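Local coordinates for protein putative tagatose-6-phosphate ketose/aldose isomerase (Escherichia coli, PDB 3C3J) that belongs to the sugar isomerase (SIS) family and is built from two SIS domains, each an alpha-beta fold around a parallel sheet, at residues Thr139-Gly144 and Glu164-Gly169; Thr93-Tyr98 and Asn127-Glu132. All blocks are in the same frame, centred on the assembly; numbering follows the deposited sequence.

After helices 15-21 and 23-49 the chain lays down strands 55-59 and 82-85 of the first parallel sheet, with helix 63-79 between them, and then reaches 93-98, the opening segment of interaction 2. It runs on through central strand 105-111 and helix 117-129 before the end of that helix, within 127-132, comes back and closes the loop. Strand 133-139 leads into 139-144, where interaction 1 opens; helix 145-151 and edge strand 159-160 intervene before 164-169 closes it. The two loops therefore follow in series, neither nested nor crossed. Their centres lie about 27 Å apart: interaction 2 joins two helices, interaction 1 two loops that follow neighbouring strands of one parallel sheet.

Interaction 1 of 2, residues Thr139-Gly144 and Glu164-Gly169; sequences TCNEAG and ETHDRG
H166 of the loop after strand 159-160 lies against C140 and N141 of the loop after strand 133-139, and van der Waals packing makes up most of the contact. The side chain of C140 is directed at the other loop, and its CB sits 4.1 Å from H166 CB. The carbonyl oxygen of C140 reaches H166 CB at 3.5 Å. With CG of N141 anti to the backbone N (chi1 -174°), the amide is carried obliquely up to the imidazole, where N141 CG and H166 CE1 approach to 3.6 Å. Amide and ring planes are inclined by 45°, so this is neither a flat stack nor a T-shaped meeting.

Among the polar groups, C140 SG is 3.4 Å from T165 OG1, a hydroxyl that hydrogen-bonds to P162 O just upstream. The N141 amide is held by a third loop: ND2 bonds to S113 O, after strand 105-111, while A143 N makes a weak bond of 3.4 Å to N141 OD1.

Backbone turns shape both partners. N141 to G144 form a type I beta turn, closed by G144 N to N141 O at 3.1 Å, and G144 is the N-cap of helix 145-151. H166 is the centre of an inverse gamma turn.

The arrangement joins loops at the C-terminal ends of adjacent parallel strands in the three-layer alpha-beta fold of an SIS domain.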
loop_
_atom_site.group_PDB
_atom_site.type_symbol
_atom_site.label_atom_id
_atom_site.label_comp_id
_atom_site.label_asym_id
_atom_site.label_seq_id
_atom_site.Cartn_x
_atom_site.Cartn_y
_atom_site.Cartn_z
ATOM N N THR A 139 20.789 7.195 7.782
ATOM C CA THR A 139 21.441 7.184 6.477
ATOM C C THR A 139 22.806 6.457 6.489
ATOM O O THR A 139 23.473 6.374 7.517
ATOM C CB THR A 139 21.571 8.658 5.949
ATOM O OG1 THR A 139 22.119 8.675 4.630
ATOM C CG2 THR A 139 22.434 9.520 6.886
ATOM N N CYS A 140 23.201 5.947 5.325
ATOM C CA CYS A 140 24.430 5.155 5.186
ATOM C C CYS A 140 25.627 5.908 4.590
ATOM O O CYS A 140 26.692 5.316 4.438
ATOM C CB CYS A 140 24.144 3.869 4.376
ATOM S SG CYS A 140 22.750 2.885 5.032
ATOM N N ASN A 141 25.487 7.211 4.326
ATOM C CA ASN A 141 26.521 8.009 3.671
ATOM C C ASN A 141 26.827 9.290 4.442
ATOM O O ASN A 141 26.024 10.226 4.491
ATOM C CB ASN A 141 26.072 8.335 2.232
ATOM C CG ASN A 141 27.135 9.044 1.407
ATOM O OD1 ASN A 141 28.320 9.004 1.725
ATOM N ND2 ASN A 141 26.711 9.652 0.294
ATOM N N GLU A 142 28.001 9.336 5.060
ATOM C CA GLU A 142 28.415 10.487 5.858
ATOM C C GLU A 142 28.458 11.800 5.028
ATOM O O GLU A 142 28.178 12.895 5.535
ATOM C CB GLU A 142 29.791 10.193 6.493
ATOM C CG GLU A 142 30.418 11.381 7.207
ATOM C CD GLU A 142 31.126 12.362 6.264
ATOM O OE1 GLU A 142 31.343 12.064 5.060
ATOM O OE2 GLU A 142 31.456 13.445 6.730
ATOM N N ALA A 143 28.783 11.660 3.754
ATOM C CA ALA A 143 28.945 12.809 2.864
ATOM C C ALA A 143 27.632 13.204 2.151
ATOM O O ALA A 143 27.606 14.198 1.435
ATOM C CB ALA A 143 30.027 12.517 1.846
ATOM N N GLY A 144 26.553 12.441 2.347
ATOM C CA GLY A 144 25.283 12.747 1.706
ATOM C C GLY A 144 24.597 13.944 2.304
ATOM O O GLY A 144 24.823 14.302 3.442
ATOM N N GLU A 164 29.881 -0.387 6.050
ATOM C CA GLU A 164 29.632 -1.503 5.134
ATOM C C GLU A 164 28.205 -1.566 4.615
ATOM O O GLU A 164 27.939 -2.262 3.630
ATOM C CB GLU A 164 29.995 -2.857 5.758
ATOM C CG GLU A 164 29.056 -3.374 6.898
ATOM C CD GLU A 164 29.425 -2.873 8.275
ATOM O OE1 GLU A 164 30.019 -1.783 8.368
ATOM O OE2 GLU A 164 29.125 -3.592 9.265
ATOM N N THR A 165 27.297 -0.843 5.254
ATOM C CA THR A 165 25.889 -0.862 4.841
ATOM C C THR A 165 25.568 0.149 3.729
ATOM O O THR A 165 24.427 0.221 3.306
ATOM C CB THR A 165 24.910 -0.651 6.033
ATOM O OG1 THR A 165 24.980 0.715 6.494
ATOM C CG2 THR A 165 25.217 -1.617 7.161
ATOM N N HIS A 166 26.552 0.921 3.254
ATOM C CA HIS A 166 26.352 1.751 2.062
ATOM C C HIS A 166 26.472 0.791 0.878
ATOM O O HIS A 166 27.519 0.721 0.230
ATOM C CB HIS A 166 27.379 2.876 1.975
ATOM C CG HIS A 166 27.094 3.888 0.894
ATOM N ND1 HIS A 166 27.694 5.126 0.862
ATOM C CD2 HIS A 166 26.252 3.860 -0.169
ATOM C CE1 HIS A 166 27.265 5.804 -0.191
ATOM N NE2 HIS A 166 26.391 5.056 -0.837
ATOM N N ASP A 167 25.396 0.034 0.635
ATOM C CA ASP A 167 25.399 -1.091 -0.302
ATOM C C ASP A 167 25.827 -0.660 -1.702
ATOM O O ASP A 167 25.323 0.349 -2.235
ATOM C CB ASP A 167 24.011 -1.744 -0.395
ATOM C CG ASP A 167 23.580 -2.455 0.885
ATOM O OD1 ASP A 167 24.433 -3.005 1.632
ATOM O OD2 ASP A 167 22.350 -2.492 1.119
ATOM N N ARG A 168 26.773 -1.408 -2.268
ATOM C CA ARG A 168 27.230 -1.224 -3.651
ATOM C C ARG A 168 26.254 -1.862 -4.654
ATOM O O ARG A 168 26.089 -1.356 -5.764
ATOM C CB ARG A 168 28.619 -1.831 -3.852
ATOM C CG ARG A 168 29.743 -1.142 -3.110
ATOM C CD ARG A 168 31.065 -1.819 -3.396
ATOM N NE ARG A 168 32.152 -1.282 -2.595
ATOM C CZ ARG A 168 32.778 -0.135 -2.833
ATOM N NH1 ARG A 168 33.764 0.271 -2.050
ATOM N NH2 ARG A 168 32.418 0.619 -3.830
ATOM N N GLY A 169 25.622 -2.964 -4.263
ATOM C CA GLY A 169 24.574 -3.599 -5.071
ATOM C C GLY A 169 23.438 -2.639 -5.357
ATOM O O GLY A 169 23.065 -1.835 -4.490
#

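Interaction 2 of 2, residues Thr93-Tyr98 and Asn127-Glu132; sequences TNPMDY and NQFVPE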
loop_
_atom_site.group_PDB
_atom_site.type_symbol
_atom_site.label_atom_id
_atom_site.label_comp_id
_atom_site.label_asym_id
_atom_site.label_seq_id
_atom_site.Cartn_x
_atom_site.Cartn_y
_atom_site.Cartn_z
ATOM N N THR A 93 5.309 14.686 -4.361
ATOM C CA THR A 93 4.264 14.974 -5.362
ATOM C C THR A 93 3.004 15.605 -4.773
ATOM O O THR A 93 2.382 16.407 -5.415
ATOM C CB THR A 93 3.838 13.729 -6.173
ATOM O OG1 THR A 93 3.252 12.763 -5.293
ATOM C CG2 THR A 93 5.032 13.127 -6.977
ATOM N N ASN A 94 2.668 15.257 -3.536
ATOM C CA ASN A 94 1.431 15.690 -2.879
ATOM C C ASN A 94 1.678 16.155 -1.422
ATOM O O ASN A 94 0.979 15.714 -0.507
ATOM C CB ASN A 94 0.409 14.529 -2.876
ATOM C CG ASN A 94 -0.120 14.189 -4.263
ATOM O OD1 ASN A 94 -1.271 14.528 -4.625
ATOM N ND2 ASN A 94 0.694 13.521 -5.042
ATOM N N PRO A 95 2.621 17.092 -1.203
ATOM C CA PRO A 95 2.973 17.476 0.174
ATOM C C PRO A 95 1.787 17.961 0.994
ATOM O O PRO A 95 1.712 17.677 2.186
ATOM C CB PRO A 95 3.954 18.640 -0.009
ATOM C CG PRO A 95 3.769 19.117 -1.395
ATOM C CD PRO A 95 3.362 17.892 -2.189
HETATM N N MSE A 96 0.866 18.674 0.344
HETATM C CA MSE A 96 -0.307 19.229 1.031
HETATM C C MSE A 96 -1.234 18.162 1.610
HETATM O O MSE A 96 -1.989 18.433 2.542
HETATM C CB MSE A 96 -1.092 20.155 0.081
HETATM C CG MSE A 96 -1.685 19.478 -1.185
HETATM SE SE MSE A 96 -0.430 18.948 -2.692
HETATM C CE MSE A 96 -1.723 17.834 -3.770
ATOM N N ASP A 97 -1.204 16.960 1.052
ATOM C CA ASP A 97 -2.045 15.878 1.542
ATOM C C ASP A 97 -1.512 15.159 2.775
ATOM O O ASP A 97 -2.272 14.426 3.433
ATOM C CB ASP A 97 -2.255 14.874 0.419
ATOM C CG ASP A 97 -3.078 15.447 -0.752
ATOM O OD1 ASP A 97 -3.766 16.478 -0.605
ATOM O OD2 ASP A 97 -3.068 14.835 -1.826
ATOM N N TYR A 98 -0.227 15.360 3.097
ATOM C CA TYR A 98 0.447 14.579 4.150
ATOM C C TYR A 98 1.088 15.397 5.275
ATOM O O TYR A 98 1.233 14.902 6.388
ATOM C CB TYR A 98 1.492 13.663 3.515
ATOM C CG TYR A 98 0.899 12.736 2.491
ATOM C CD1 TYR A 98 0.127 11.628 2.871
ATOM C CD2 TYR A 98 1.082 12.974 1.149
ATOM C CE1 TYR A 98 -0.424 10.804 1.909
ATOM C CE2 TYR A 98 0.524 12.197 0.205
ATOM C CZ TYR A 98 -0.227 11.100 0.569
ATOM O OH TYR A 98 -0.770 10.336 -0.464
ATOM N N ASN A 127 9.993 21.162 6.093
ATOM C CA ASN A 127 10.379 22.448 6.691
ATOM C C ASN A 127 9.510 23.620 6.195
ATOM O O ASN A 127 9.103 24.473 6.985
ATOM C CB ASN A 127 11.844 22.782 6.404
ATOM C CG ASN A 127 12.815 21.970 7.220
ATOM O OD1 ASN A 127 12.531 21.559 8.350
ATOM N ND2 ASN A 127 13.996 21.759 6.656
ATOM N N GLN A 128 9.223 23.649 4.899
ATOM C CA GLN A 128 8.355 24.672 4.310
ATOM C C GLN A 128 6.921 24.613 4.844
ATOM O O GLN A 128 6.329 25.659 5.150
ATOM C CB GLN A 128 8.306 24.522 2.796
ATOM C CG GLN A 128 9.436 25.130 2.024
ATOM C CD GLN A 128 9.191 24.947 0.514
ATOM O OE1 GLN A 128 8.678 25.845 -0.183
ATOM N NE2 GLN A 128 9.489 23.773 0.034
ATOM N N PHE A 129 6.363 23.403 4.930
ATOM C CA PHE A 129 4.955 23.223 5.318
ATOM C C PHE A 129 4.691 23.283 6.833
ATOM O O PHE A 129 3.643 23.767 7.251
ATOM C CB PHE A 129 4.390 21.903 4.781
ATOM C CG PHE A 129 3.858 21.992 3.379
ATOM C CD1 PHE A 129 4.701 22.118 2.311
ATOM C CD2 PHE A 129 2.486 21.939 3.133
ATOM C CE1 PHE A 129 4.182 22.218 1.014
ATOM C CE2 PHE A 129 1.985 22.046 1.856
ATOM C CZ PHE A 129 2.828 22.168 0.803
ATOM N N VAL A 130 5.614 22.773 7.638
ATOM C CA VAL A 130 5.344 22.540 9.062
ATOM C C VAL A 130 6.214 23.474 9.894
ATOM O O VAL A 130 7.443 23.332 9.930
ATOM C CB VAL A 130 5.532 21.070 9.454
ATOM C CG1 VAL A 130 5.080 20.834 10.940
ATOM C CG2 VAL A 130 4.763 20.183 8.477
ATOM N N PRO A 131 5.572 24.473 10.530
ATOM C CA PRO A 131 6.323 25.466 11.282
ATOM C C PRO A 131 7.261 24.899 12.333
ATOM O O PRO A 131 8.384 25.376 12.462
ATOM C CB PRO A 131 5.231 26.341 11.922
ATOM C CG PRO A 131 4.016 26.094 11.148
ATOM C CD PRO A 131 4.114 24.741 10.545
ATOM N N GLU A 132 6.806 23.923 13.103
ATOM C CA GLU A 132 7.655 23.261 14.094
ATOM C C GLU A 132 8.037 21.860 13.613
ATOM O O GLU A 132 7.341 20.878 13.857
ATOM C CB GLU A 132 6.966 23.216 15.463
ATOM C CG GLU A 132 7.960 22.897 16.575
ATOM C CD GLU A 132 7.339 22.717 17.945
ATOM O OE1 GLU A 132 6.137 23.019 18.132
ATOM O OE2 GLU A 132 8.099 22.266 18.843
#
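F129, in the last turn of helix 117-129, turns its side chain toward P95 and M96 at the start of the short helix 95-98. From CB the chain leads through CG to a ring whose far end does the touching. One side of it, CE1, comes to 3.7 Å from P95 CB, and CZ at the tip meets both CB and CG of the same proline, the latter at 3.9 Å. P95 CB lies over one face of the ring, 4.1 Å from the F129 ring centroid and 27° off its normal, which makes this a CH-pi contact. Across the ring, CE2 packs against the backbone of M96, a selenomethionine, with F129 CE2 and M96 CA 3.7 Å apart.

The selenomethionine adds its CB, 4.0 Å from F129 CE2; its CG lies between the backbone N and the carbonyl carbon (chi1 62°), and a second bend at chi2 takes SE away from the ring. W382, near the C terminus, touches P95 and M96 and meets the F129 ring with the planes at about 60°. M96 also packs on H285 of the second subunit.

This is apolar helix-to-helix packing in the N-terminal SIS domain, uniting the end of helix 117-129 with a short helix at the dimer interface.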